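Local coordinates for protein CutA1 (Shewanella, PDB 3AHP) that probably takes part in divalent metal ion tolerance and assembles from three copies into a notably stable trimer, at residues E5-T11 with M59-T65; T11-A16 with H55-M59; K30-C34 with W101-P107. All coordinates share one frame. Numbering follows the deposited sequence.

Overall arrangement
Contact 1 and contact 2 are two successive parts of one antiparallel ladder between strand 6-13 and strand 50-64, with Thr11 and Met59 belonging to both. From the N terminus, contact 1 (5-11 with 59-65) closes a long excursion through helix 16-28 and strands 34-38 and 41-47; contact 2 (11-16 with 55-59) closes a shorter loop within it. Contact 3 (30-34 with 101-107) crosses both, joining the turn after helix 16-28 to the C-terminal helix 96-105. It touches contact 1 directly, through Lys62 N and Cys34 O and through Met64 packed on Lys103, whereas contact 2 lies on the opposite side of the chain's centre.

Contact 1 of 3, residues E5-T11 with M59-T65; sequences EQLLIFT and MQIKCMT
Strand 6-11 and strand 59-64 run antiparallel in extended conformation, their axes 4.7 Å apart at closest approach and their N-to-C directions 159° apart. The register pairs Gln6 with Met64 and continues residue by residue to Thr11 with Met59. Leu7-Cys63, Ile9-Ile61 and Thr11-Met59 are hydrogen-bonded pairs: Leu7 N to Cys63 O 2.9 Å, Cys63 N to Leu7 O 3.3 Å, Ile9 N to Ile61 O 2.9 Å, Ile61 N to Ile9 O 2.8 Å, Thr11 N to Met59 O 3.0 Å and Met59 N to Thr11 O 2.8 Å. Glu5 and Thr65 leave strand geometry, yet Thr65 N still reaches Glu5 O at 2.8 Å. These are central strands of the ferredoxin-like fold of the GlnB-like clan: helix 16-28 packs on the Met59 and Ile61 face, while the Leu8 and Phe10 face meets the other subunits at its centre.

Leu7, Ile9, Thr11, Met59, Ile61 and Cys63 share one face. The beta-branched Ile9 and Ile61 (both m, t) suit a buried strand, and Ile9 CG2 lies 3.8 Å from Ile61 CD1; Ile9 CD1 lies 4.1 Å from Cys63 SG, and Thr11 CG2 3.6 Å from Met59 CB. Leu8, Phe10, Gln60 and Lys62 occupy the other face. Leu8 (t, p) brings CD1 within 3.6 Å of Lys62 CG, while Phe10 (chi1 m) packs against Phe10 of the second subunit. The Lys62 amine forms a salt bridge with Glu85 of that subunit. At the strand end, Gln6 CG lies 3.5 Å from Met64 SD.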
loop_
_atom_site.group_PDB
_atom_site.type_symbol
_atom_site.label_atom_id
_atom_site.label_comp_id
_atom_site.label_asym_id
_atom_site.label_seq_id
_atom_site.Cartn_x
_atom_site.Cartn_y
_atom_site.Cartn_z
ATOM N N GLU B 5 -6.519 13.420 -9.644
ATOM C CA GLU B 5 -5.496 13.798 -10.636
ATOM C C GLU B 5 -4.553 12.631 -10.822
ATOM O O GLU B 5 -4.025 12.402 -11.914
ATOM C CB GLU B 5 -4.634 14.977 -10.151
ATOM C CG GLU B 5 -5.348 16.287 -9.887
ATOM C CD GLU B 5 -6.042 16.810 -11.119
ATOM O OE1 GLU B 5 -6.650 15.989 -11.839
ATOM O OE2 GLU B 5 -6.003 18.035 -11.352
ATOM N N GLN B 6 -4.243 11.984 -9.705
ATOM C CA GLN B 6 -3.141 11.056 -9.649
ATOM C C GLN B 6 -3.533 9.750 -8.994
ATOM O O GLN B 6 -4.435 9.725 -8.145
ATOM C CB GLN B 6 -1.969 11.686 -8.923
ATOM C CG GLN B 6 -1.390 12.867 -9.664
ATOM C CD GLN B 6 -0.926 13.951 -8.739
ATOM O OE1 GLN B 6 -1.573 14.245 -7.736
ATOM N NE2 GLN B 6 0.224 14.527 -9.044
ATOM N N LEU B 7 -2.882 8.664 -9.424
ATOM C CA LEU B 7 -3.137 7.346 -8.868
ATOM C C LEU B 7 -1.929 6.744 -8.187
ATOM O O LEU B 7 -0.798 7.003 -8.558
ATOM C CB LEU B 7 -3.629 6.384 -9.939
ATOM C CG LEU B 7 -4.817 6.808 -10.793
ATOM C CD1 LEU B 7 -4.815 6.022 -12.094
ATOM C CD2 LEU B 7 -6.134 6.654 -10.030
ATOM N N LEU B 8 -2.200 5.893 -7.205
ATOM C CA LEU B 8 -1.268 4.863 -6.778
ATOM C C LEU B 8 -1.709 3.499 -7.300
ATOM O O LEU B 8 -2.803 3.041 -7.012
ATOM C CB LEU B 8 -1.196 4.853 -5.253
ATOM C CG LEU B 8 -0.151 3.982 -4.563
ATOM C CD1 LEU B 8 1.217 4.340 -5.055
ATOM C CD2 LEU B 8 -0.267 4.110 -3.039
ATOM N N ILE B 9 -0.851 2.874 -8.097
ATOM C CA ILE B 9 -1.129 1.565 -8.689
ATOM C C ILE B 9 -0.327 0.476 -7.998
ATOM O O ILE B 9 0.876 0.636 -7.761
ATOM C CB ILE B 9 -0.784 1.543 -10.184
ATOM C CG1 ILE B 9 -1.722 2.479 -10.942
ATOM C CG2 ILE B 9 -0.867 0.109 -10.737
ATOM C CD1 ILE B 9 -1.456 2.534 -12.440
ATOM N N PHE B 10 -1.000 -0.618 -7.656
ATOM C CA PHE B 10 -0.315 -1.785 -7.098
ATOM C C PHE B 10 -0.319 -2.880 -8.129
ATOM O O PHE B 10 -1.339 -3.140 -8.766
ATOM C CB PHE B 10 -1.003 -2.301 -5.827
ATOM C CG PHE B 10 -0.972 -1.345 -4.690
ATOM C CD1 PHE B 10 -1.953 -0.368 -4.562
ATOM C CD2 PHE B 10 0.036 -1.408 -3.746
ATOM C CE1 PHE B 10 -1.910 0.553 -3.500
ATOM C CE2 PHE B 10 0.076 -0.517 -2.688
ATOM C CZ PHE B 10 -0.892 0.477 -2.572
ATOM N N THR B 11 0.799 -3.575 -8.235
ATOM C CA THR B 11 0.891 -4.712 -9.134
ATOM C C THR B 11 2.039 -5.603 -8.698
ATOM O O THR B 11 2.662 -5.360 -7.695
ATOM C CB THR B 11 1.054 -4.271 -10.608
ATOM O OG1 THR B 11 0.967 -5.416 -11.456
ATOM C CG2 THR B 11 2.380 -3.596 -10.833
ATOM N N MET B 59 5.038 -4.172 -6.843
ATOM C CA MET B 59 5.355 -2.862 -7.427
ATOM C C MET B 59 4.341 -1.782 -7.031
ATOM O O MET B 59 3.140 -2.014 -7.097
ATOM C CB MET B 59 5.422 -2.949 -8.952
ATOM C CG MET B 59 6.614 -3.695 -9.491
ATOM S SD MET B 59 6.712 -3.594 -11.289
ATOM C CE MET B 59 7.857 -2.257 -11.482
ATOM N N GLN B 60 4.830 -0.603 -6.657
ATOM C CA GLN B 60 3.986 0.585 -6.590
ATOM C C GLN B 60 4.304 1.559 -7.722
ATOM O O GLN B 60 5.449 1.943 -7.900
ATOM C CB GLN B 60 4.162 1.312 -5.262
ATOM C CG GLN B 60 3.746 0.557 -4.005
ATOM C CD GLN B 60 3.971 1.408 -2.750
ATOM O OE1 GLN B 60 3.765 0.942 -1.624
ATOM N NE2 GLN B 60 4.421 2.670 -2.949
ATOM N N ILE B 61 3.282 1.973 -8.465
ATOM C CA ILE B 61 3.455 2.965 -9.535
ATOM C C ILE B 61 2.780 4.285 -9.173
ATOM O O ILE B 61 1.599 4.313 -8.831
ATOM C CB ILE B 61 2.867 2.490 -10.892
ATOM C CG1 ILE B 61 3.544 1.195 -11.367
ATOM C CG2 ILE B 61 3.009 3.585 -11.928
ATOM C CD1 ILE B 61 2.644 0.298 -12.223
ATOM N N LYS B 62 3.516 5.383 -9.262
ATOM C CA LYS B 62 2.895 6.663 -9.017
ATOM C C LYS B 62 2.819 7.463 -10.293
ATOM O O LYS B 62 3.819 7.615 -11.003
ATOM C CB LYS B 62 3.608 7.423 -7.900
ATOM C CG LYS B 62 3.525 6.714 -6.553
ATOM C CD LYS B 62 4.846 6.775 -5.821
ATOM C CE LYS B 62 5.649 5.498 -5.975
ATOM N NZ LYS B 62 5.660 4.735 -4.683
ATOM N N CYS B 63 1.615 7.931 -10.608
ATOM C CA CYS B 63 1.328 8.446 -11.928
ATOM C C CYS B 63 0.135 9.386 -11.970
ATOM O O CYS B 63 -0.657 9.454 -11.036
ATOM C CB CYS B 63 1.082 7.283 -12.880
ATOM S SG CYS B 63 -0.503 6.490 -12.658
ATOM N N MET B 64 -0.005 10.069 -13.102
ATOM C CA MET B 64 -1.219 10.810 -13.446
ATOM C C MET B 64 -2.330 9.908 -13.980
ATOM O O MET B 64 -2.118 9.071 -14.847
ATOM C CB MET B 64 -0.886 11.861 -14.493
ATOM C CG MET B 64 0.243 12.783 -14.082
ATOM S SD MET B 64 -0.228 13.941 -12.782
ATOM C CE MET B 64 -1.709 14.677 -13.486
ATOM N N THR B 65 -3.529 10.101 -13.470
ATOM C CA THR B 65 -4.655 9.302 -13.899
ATOM C C THR B 65 -4.733 9.350 -15.408
ATOM O O THR B 65 -5.255 8.463 -16.071
ATOM C CB THR B 65 -5.916 9.889 -13.304
ATOM O OG1 THR B 65 -5.835 9.769 -11.882
ATOM C CG2 THR B 65 -7.167 9.202 -13.845
#

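Contact 2 of 3, residues T11-A16 with H55-M59; sequences TTCPDA and HEVPM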
loop_
_atom_site.group_PDB
_atom_site.type_symbol
_atom_site.label_atom_id
_atom_site.label_comp_id
_atom_site.label_asym_id
_atom_site.label_seq_id
_atom_site.Cartn_x
_atom_site.Cartn_y
_atom_site.Cartn_z
ATOM N N THR B 11 0.799 -3.575 -8.235
ATOM C CA THR B 11 0.891 -4.712 -9.134
ATOM C C THR B 11 2.039 -5.603 -8.698
ATOM O O THR B 11 2.662 -5.360 -7.695
ATOM C CB THR B 11 1.054 -4.271 -10.608
ATOM O OG1 THR B 11 0.967 -5.416 -11.456
ATOM C CG2 THR B 11 2.380 -3.596 -10.833
ATOM N N THR B 12 2.335 -6.622 -9.474
ATOM C CA THR B 12 3.099 -7.744 -8.971
ATOM C C THR B 12 3.775 -8.376 -10.167
ATOM O O THR B 12 3.210 -8.373 -11.239
ATOM C CB THR B 12 2.141 -8.756 -8.310
ATOM O OG1 THR B 12 2.489 -8.940 -6.932
ATOM C CG2 THR B 12 2.144 -10.065 -9.056
ATOM N N CYS B 13 5.023 -8.800 -10.023
ATOM C CA CYS B 13 5.702 -9.541 -11.077
ATOM C C CYS B 13 6.243 -10.847 -10.539
ATOM O O CYS B 13 6.553 -10.928 -9.361
ATOM C CB CYS B 13 6.843 -8.714 -11.655
ATOM S SG CYS B 13 6.315 -7.376 -12.733
ATOM N N PRO B 14 6.403 -11.866 -11.410
ATOM C CA PRO B 14 6.837 -13.198 -10.964
ATOM C C PRO B 14 8.262 -13.231 -10.446
ATOM O O PRO B 14 8.598 -14.112 -9.671
ATOM C CB PRO B 14 6.720 -14.045 -12.224
ATOM C CG PRO B 14 5.669 -13.373 -13.015
ATOM C CD PRO B 14 5.938 -11.908 -12.804
ATOM N N ASP B 15 9.078 -12.261 -10.833
ATOM C CA ASP B 15 10.365 -12.066 -10.183
ATOM C C ASP B 15 10.873 -10.648 -10.408
ATOM O O ASP B 15 10.244 -9.874 -11.134
ATOM C CB ASP B 15 11.384 -13.061 -10.722
ATOM C CG ASP B 15 11.672 -12.839 -12.181
ATOM O OD1 ASP B 15 12.281 -11.796 -12.515
ATOM O OD2 ASP B 15 11.255 -13.690 -12.993
ATOM N N ALA B 16 12.042 -10.347 -9.843
ATOM C CA ALA B 16 12.547 -8.980 -9.769
ATOM C C ALA B 16 13.080 -8.473 -11.102
ATOM O O ALA B 16 13.027 -7.274 -11.363
ATOM C CB ALA B 16 13.620 -8.842 -8.682
ATOM N N HIS B 55 5.935 -16.801 -5.006
ATOM C CA HIS B 55 6.774 -15.702 -4.572
ATOM C C HIS B 55 6.926 -14.673 -5.695
ATOM O O HIS B 55 7.217 -15.015 -6.834
ATOM C CB HIS B 55 8.133 -16.224 -4.102
ATOM C CG HIS B 55 8.168 -16.593 -2.648
ATOM N ND1 HIS B 55 8.157 -17.903 -2.208
ATOM C CD2 HIS B 55 8.189 -15.822 -1.531
ATOM C CE1 HIS B 55 8.194 -17.921 -0.886
ATOM N NE2 HIS B 55 8.189 -16.672 -0.451
ATOM N N GLU B 56 6.704 -13.430 -5.383
ATOM C CA GLU B 56 6.418 -12.469 -6.379
ATOM C C GLU B 56 7.022 -11.193 -5.989
ATOM O O GLU B 56 7.288 -10.937 -4.864
ATOM C CB GLU B 56 4.933 -12.291 -6.543
ATOM C CG GLU B 56 4.311 -13.419 -7.210
ATOM C CD GLU B 56 3.039 -13.080 -7.769
ATOM O OE1 GLU B 56 2.722 -13.550 -8.831
ATOM O OE2 GLU B 56 2.337 -12.350 -7.149
ATOM N N VAL B 57 7.236 -10.362 -6.956
ATOM C CA VAL B 57 7.800 -9.091 -6.664
ATOM C C VAL B 57 6.818 -7.935 -6.793
ATOM O O VAL B 57 6.277 -7.687 -7.829
ATOM C CB VAL B 57 9.055 -8.924 -7.464
ATOM C CG1 VAL B 57 8.947 -7.868 -8.419
ATOM C CG2 VAL B 57 10.227 -8.720 -6.591
ATOM N N PRO B 58 6.607 -7.219 -5.708
ATOM C CA PRO B 58 5.566 -6.219 -5.621
ATOM C C PRO B 58 5.959 -4.879 -6.216
ATOM O O PRO B 58 7.076 -4.532 -6.145
ATOM C CB PRO B 58 5.362 -6.124 -4.135
ATOM C CG PRO B 58 6.574 -6.437 -3.596
ATOM C CD PRO B 58 7.221 -7.423 -4.405
ATOM N N MET B 59 5.038 -4.172 -6.843
ATOM C CA MET B 59 5.355 -2.862 -7.427
ATOM C C MET B 59 4.341 -1.782 -7.031
ATOM O O MET B 59 3.140 -2.014 -7.097
ATOM C CB MET B 59 5.422 -2.949 -8.952
ATOM C CG MET B 59 6.614 -3.695 -9.491
ATOM S SD MET B 59 6.712 -3.594 -11.289
ATOM C CE MET B 59 7.857 -2.257 -11.482
HETATM O O HOH W 1 7.558 -16.220 -8.906
#
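Val57 is the main bump of this contact, and the hollow that receives it is formed where the first strand of the ferredoxin-like fold ends its antiparallel ladder and the chain turns into the first helix, 16-28. Its branched side chain stands on the same face as Cys13: Val57 CG1 is 4.0 Å from Cys13 CB and 3.6 Å from Asp15 O, and Val57 CG2 is 4.0 Å from Ala16 CB. Beside it, Met59 leads its flexible thioether away from strand 11-13, toward helix 16-28, with Met59 SD 4.1 Å from Cys13 SG and Met59 CB 3.6 Å from Thr11 CG2; Val57 and Met59 then meet Ala19 and Ala23 of that helix.

On the other face, Thr12 CG2 makes a tight contact with Glu56 OE2 at 3.0 Å, and Thr12 OG1 gives the same oxygen a weak hydrogen bond at 3.4 Å. The missing N-H of Pro58 costs nothing toward Thr12, its non-hydrogen-bonded partner. The ladder ends with Cys13 N to Val57 O at 2.8 Å and Val57 N to Cys13 O at 2.6 Å. Asp15 N-caps the helix through the backbone N of Ile18.

The chemistry thus passes from apolar packing on the helix-covered face to polar links at the end of strand 6-13: a water donates to Pro14 O at 2.5 Å and His55 O at 2.4 Å, joining two carbonyls that could not bond each other, and Glu56 has its stronger partner in Ser43.

Contact 3 of 3, residues K30-C34 with W101-P107; sequences KLAAC and WIKDNSP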
loop_
_atom_site.group_PDB
_atom_site.type_symbol
_atom_site.label_atom_id
_atom_site.label_comp_id
_atom_site.label_asym_id
_atom_site.label_seq_id
_atom_site.Cartn_x
_atom_site.Cartn_y
_atom_site.Cartn_z
ATOM N N LYS B 30 8.395 7.794 -19.647
ATOM C CA LYS B 30 7.837 8.873 -18.836
ATOM C C LYS B 30 6.328 8.709 -18.620
ATOM O O LYS B 30 5.577 9.689 -18.636
ATOM C CB LYS B 30 8.126 10.231 -19.478
ATOM C CG LYS B 30 9.614 10.586 -19.617
ATOM C CD LYS B 30 9.764 11.941 -20.334
ATOM C CE LYS B 30 11.094 12.068 -21.068
ATOM N NZ LYS B 30 12.151 12.702 -20.231
ATOM N N LEU B 31 5.883 7.475 -18.390
ATOM C CA LEU B 31 4.496 7.243 -18.029
ATOM C C LEU B 31 4.287 7.286 -16.517
ATOM O O LEU B 31 3.270 7.761 -16.017
ATOM C CB LEU B 31 4.009 5.942 -18.641
ATOM C CG LEU B 31 3.859 6.122 -20.154
ATOM C CD1 LEU B 31 3.801 4.805 -20.903
ATOM C CD2 LEU B 31 2.647 7.010 -20.489
ATOM N N ALA B 32 5.313 6.886 -15.791
ATOM C CA ALA B 32 5.293 6.953 -14.359
ATOM C C ALA B 32 6.517 7.746 -13.966
ATOM O O ALA B 32 7.613 7.479 -14.466
ATOM C CB ALA B 32 5.357 5.545 -13.762
ATOM N N ALA B 33 6.328 8.702 -13.054
ATOM C CA ALA B 33 7.437 9.497 -12.541
ATOM C C ALA B 33 8.341 8.597 -11.743
ATOM O O ALA B 33 9.569 8.700 -11.843
ATOM C CB ALA B 33 6.936 10.647 -11.679
ATOM N N CYS B 34 7.724 7.684 -10.991
ATOM C CA CYS B 34 8.453 6.812 -10.082
ATOM C C CYS B 34 7.780 5.465 -9.869
ATOM O O CYS B 34 6.545 5.371 -9.738
ATOM C CB CYS B 34 8.656 7.472 -8.726
ATOM S SG CYS B 34 9.367 6.340 -7.512
ATOM N N TRP B 101 5.845 17.332 -9.303
ATOM C CA TRP B 101 6.905 16.632 -10.013
ATOM C C TRP B 101 6.363 15.499 -10.859
ATOM O O TRP B 101 6.788 15.319 -12.003
ATOM C CB TRP B 101 7.922 16.076 -9.027
ATOM C CG TRP B 101 8.959 15.183 -9.646
ATOM C CD1 TRP B 101 9.934 15.550 -10.525
ATOM C CD2 TRP B 101 9.187 13.800 -9.351
ATOM N NE1 TRP B 101 10.747 14.477 -10.810
ATOM C CE2 TRP B 101 10.308 13.390 -10.104
ATOM C CE3 TRP B 101 8.558 12.869 -8.513
ATOM C CZ2 TRP B 101 10.818 12.092 -10.043
ATOM C CZ3 TRP B 101 9.042 11.572 -8.480
ATOM C CH2 TRP B 101 10.163 11.195 -9.243
ATOM N N ILE B 102 5.455 14.723 -10.264
ATOM C CA ILE B 102 4.654 13.742 -10.979
ATOM C C ILE B 102 3.933 14.364 -12.146
ATOM O O ILE B 102 3.939 13.818 -13.233
ATOM C CB ILE B 102 3.610 13.082 -10.060
ATOM C CG1 ILE B 102 4.311 12.343 -8.914
ATOM C CG2 ILE B 102 2.725 12.132 -10.865
ATOM C CD1 ILE B 102 3.359 11.713 -7.879
ATOM N N LYS B 103 3.262 15.481 -11.892
ATOM C CA LYS B 103 2.539 16.226 -12.926
ATOM C C LYS B 103 3.453 16.711 -14.068
ATOM O O LYS B 103 3.090 16.632 -15.243
ATOM C CB LYS B 103 1.751 17.379 -12.279
ATOM C CG LYS B 103 1.137 18.383 -13.231
ATOM C CD LYS B 103 -0.317 18.102 -13.502
ATOM C CE LYS B 103 -1.004 19.320 -14.113
ATOM N NZ LYS B 103 -1.823 20.041 -13.093
ATOM N N ASP B 104 4.672 17.113 -13.725
ATOM C CA ASP B 104 5.589 17.716 -14.686
ATOM C C ASP B 104 6.393 16.708 -15.480
ATOM O O ASP B 104 7.040 17.069 -16.453
ATOM C CB ASP B 104 6.565 18.645 -13.979
ATOM C CG ASP B 104 5.928 19.931 -13.566
ATOM O OD1 ASP B 104 4.924 20.336 -14.204
ATOM O OD2 ASP B 104 6.419 20.512 -12.578
ATOM N N ASN B 105 6.445 15.471 -15.005
ATOM C CA ASN B 105 7.279 14.455 -15.629
ATOM C C ASN B 105 6.542 13.692 -16.724
ATOM O O ASN B 105 7.146 12.949 -17.500
ATOM C CB ASN B 105 7.818 13.495 -14.579
ATOM C CG ASN B 105 9.106 12.842 -15.010
ATOM O OD1 ASN B 105 9.102 11.898 -15.809
ATOM N ND2 ASN B 105 10.227 13.345 -14.497
ATOM N N SER B 106 5.239 13.910 -16.803
ATOM C CA SER B 106 4.456 13.394 -17.899
ATOM C C SER B 106 4.320 14.445 -19.004
ATOM O O SER B 106 3.603 15.430 -18.838
ATOM C CB SER B 106 3.091 12.952 -17.383
ATOM O OG SER B 106 2.038 13.469 -18.173
ATOM N N PRO B 107 5.025 14.244 -20.138
ATOM C CA PRO B 107 5.036 15.232 -21.234
ATOM C C PRO B 107 3.627 15.529 -21.729
ATOM O O PRO B 107 2.759 14.655 -21.683
ATOM C CB PRO B 107 5.843 14.535 -22.337
ATOM C CG PRO B 107 6.644 13.488 -21.627
ATOM C CD PRO B 107 5.783 13.028 -20.487
#
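Ala33 gives up the most surface here. Its CB lies over the face of the Trp101 six-membered ring, 4.1 Å from the ring centroid and 15° off the normal, a CH-pi contact. The same Ala33 CB lies 3.9 Å from Ile102 CA, 4.2 Å from Ile102 CG1 and 4.2 Å from Asn105 CB, so it sits among three residues of the last turns of helix 96-105. Ala33 CA is 5.3 Å from Ile102 CA, a close approach of backbones that a bulkier residue would hinder.

Lys30 comes next. With positive phi it ends helix 16-28 in a Schellman motif, an unusual backbone state for a residue with a side chain, and its CB is directed at the end of helix 96-105. Its aliphatic part does the packing: Lys30 CB is 3.5 Å from Asn105 O, and Lys30 CD is 3.7 Å from Pro107 CG. The amine leads away and hydrogen-bonds Asn49 of the second subunit.

Asn105, third in buried area, lies between these two, with its OD1 4.1 Å from Lys30 CG; Gln46 of the second subunit packs on it, as it does on Lys30 and Trp101. At the far end, Trp101 CH2 reaches Cys34 CB at 4.0 Å, just where Cys34 enters a strand paired with a strand of that subunit.

No hydrogen bond links the two segments. They are held by van der Waals packing, mostly apolar, and the polar end of Lys30 is spent on the trimer interface, so this join between the turn and the C-terminal helix also forms part of the seat for the neighbouring subunit.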